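Taurocyamine kinase (Schistosoma mansoni, PDB 4WOD) catalyses the reversible, magnesium-dependent transfer of phosphate between ATP and the guanidino compound taurocyamine, using two fused phosphagen kinase repeats in one chain. Local coordinates at the arginine site. Sequence-based numbering; all coordinates share one arbitrary frame.

The arginine site. Residues 59-61, 63, 84, 222, 226, 268, 270-271. With ARG (arginine), chain B.
In the first repeat of this duplicated phosphagen kinase, arginine occupies the guanidino-substrate site, its carboxylate held by the specificity loop of the N-terminal domain and its guanidinium lying among catalytic residues of the C-terminal domain. Backbone amides take hold of the carboxylate: Leu60 N donates to arginine O in a nearly straight bond (2.8 Å, 168° at H), and Leu61 N donates to arginine OXT at 3.0 Å. Arg63, its chain bent at chi2, adds a salt bridge from Arg63 NH1 to arginine OXT (2.9 Å), which lies close to the plane of the Arg63 guanidinium. OXT thus accepts from both an amide and a charged donor.

At the opposite end of the ligand, the charge is met by the catalytic carboxylate Glu222. With CG anti to the backbone N, its OE1 offers the syn lone pair to arginine NH1 at 2.5 Å, approaching 59° out of the ligand's guanidinium plane. Arg226 NH1 stands 3.7 Å from Glu222 OE1 in a second salt bridge, and may favour the ionised carboxylate.

The conserved active-site Cys268 places SG (chi1 177°) against the ligand's NE, over the rim of one face of the Arg63 guanidinium. Ser270 N donates to Cys268 SG (3.6 Å), which could help to stabilise a thiolate.

Arg63 CZ and Ser270 CB pack along the ligand's aliphatic chain. Leu61 CD1 touches arginine CA at 3.9 Å and packs over the centre of one face of the Tyr84 ring, while Tyr84 comes up alongside the ligand's amino end.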
# COMPACT_ATOMS: atom_id res chain seq x y z
N ALA A 59 -10.45 11.31 12.00
CA ALA A 59 -11.05 10.15 12.67
C ALA A 59 -11.87 9.32 11.68
O ALA A 59 -12.72 9.84 10.97
CB ALA A 59 -11.92 10.61 13.83
N LEU A 60 -11.62 8.02 11.66
CA LEU A 60 -12.29 7.09 10.75
C LEU A 60 -13.68 6.64 11.22
O LEU A 60 -14.58 6.40 10.41
CB LEU A 60 -11.40 5.87 10.57
CG LEU A 60 -11.80 4.91 9.46
CD1 LEU A 60 -11.76 5.66 8.14
CD2 LEU A 60 -10.86 3.71 9.44
N LEU A 61 -13.84 6.51 12.53
CA LEU A 61 -15.01 5.87 13.14
C LEU A 61 -15.81 6.81 14.05
O LEU A 61 -15.27 7.77 14.58
CB LEU A 61 -14.56 4.65 13.95
CG LEU A 61 -13.97 3.51 13.11
CD1 LEU A 61 -13.50 2.38 14.00
CD2 LEU A 61 -14.98 3.01 12.10
N ARG A 63 -18.01 7.15 17.73
CA ARG A 63 -17.87 6.44 18.99
C ARG A 63 -19.27 6.07 19.44
O ARG A 63 -20.20 6.11 18.65
CB ARG A 63 -17.10 7.29 20.02
CG ARG A 63 -15.67 7.69 19.55
CD ARG A 63 -14.70 6.46 19.46
NE ARG A 63 -13.31 6.81 19.14
CZ ARG A 63 -12.82 7.00 17.92
NH1 ARG A 63 -13.61 6.90 16.85
NH2 ARG A 63 -11.53 7.30 17.76
N TYR A 84 -15.64 -1.51 8.42
CA TYR A 84 -14.34 -1.44 9.09
C TYR A 84 -13.72 -2.81 9.33
O TYR A 84 -12.51 -3.02 9.13
CB TYR A 84 -14.46 -0.70 10.44
CG TYR A 84 -13.12 -0.54 11.12
CD1 TYR A 84 -12.25 0.49 10.77
CD2 TYR A 84 -12.71 -1.42 12.11
CE1 TYR A 84 -11.02 0.62 11.39
CE2 TYR A 84 -11.49 -1.29 12.73
CZ TYR A 84 -10.66 -0.27 12.37
OH TYR A 84 -9.44 -0.16 12.99
N GLU A 222 -11.31 5.49 28.69
CA GLU A 222 -12.09 5.55 27.44
C GLU A 222 -13.15 4.46 27.53
O GLU A 222 -14.35 4.74 27.56
CB GLU A 222 -11.20 5.34 26.21
CG GLU A 222 -11.99 5.00 24.96
CD GLU A 222 -11.13 4.93 23.70
OE1 GLU A 222 -11.29 3.95 22.95
OE2 GLU A 222 -10.33 5.86 23.45
N ARG A 226 -9.58 -1.06 30.76
CA ARG A 226 -8.61 -1.52 29.79
C ARG A 226 -7.54 -2.27 30.57
O ARG A 226 -6.94 -1.73 31.50
CB ARG A 226 -7.99 -0.37 28.97
CG ARG A 226 -7.21 -0.91 27.77
CD ARG A 226 -6.81 0.12 26.72
NE ARG A 226 -7.90 0.91 26.11
CZ ARG A 226 -9.02 0.44 25.57
NH1 ARG A 226 -9.89 1.30 25.04
NH2 ARG A 226 -9.33 -0.86 25.55
N CYS A 268 -15.17 2.44 21.24
CA CYS A 268 -14.85 2.60 19.82
C CYS A 268 -15.12 1.30 19.10
O CYS A 268 -14.75 0.23 19.60
CB CYS A 268 -13.40 3.04 19.62
SG CYS A 268 -12.91 3.19 17.91
N SER A 270 -13.74 -0.06 16.62
CA SER A 270 -12.57 -0.80 16.12
C SER A 270 -12.15 -1.94 17.05
O SER A 270 -11.52 -2.91 16.61
CB SER A 270 -11.39 0.15 15.91
OG SER A 270 -10.94 0.71 17.13
N ASN A 271 -12.50 -1.83 18.33
CA ASN A 271 -12.10 -2.80 19.36
C ASN A 271 -13.20 -3.74 19.83
O ASN A 271 -13.12 -4.26 20.94
CB ASN A 271 -11.54 -2.07 20.57
CG ASN A 271 -10.16 -1.51 20.32
OD1 ASN A 271 -9.29 -2.21 19.80
ND2 ASN A 271 -9.95 -0.26 20.68
N ARG B . -10.06 3.71 13.74
CA ARG B . -10.42 4.70 14.72
C ARG B . -10.72 6.10 14.22
O ARG B . -9.92 6.67 13.43
CB ARG B . -9.43 4.73 15.82
CG ARG B . -9.68 3.67 16.84
CD ARG B . -10.10 4.36 18.08
NE ARG B . -10.35 3.41 19.12
CZ ARG B . -9.87 3.53 20.32
NH1 ARG B . -10.14 2.63 21.22
NH2 ARG B . -9.09 4.53 20.61
OXT ARG B . -11.80 6.49 14.69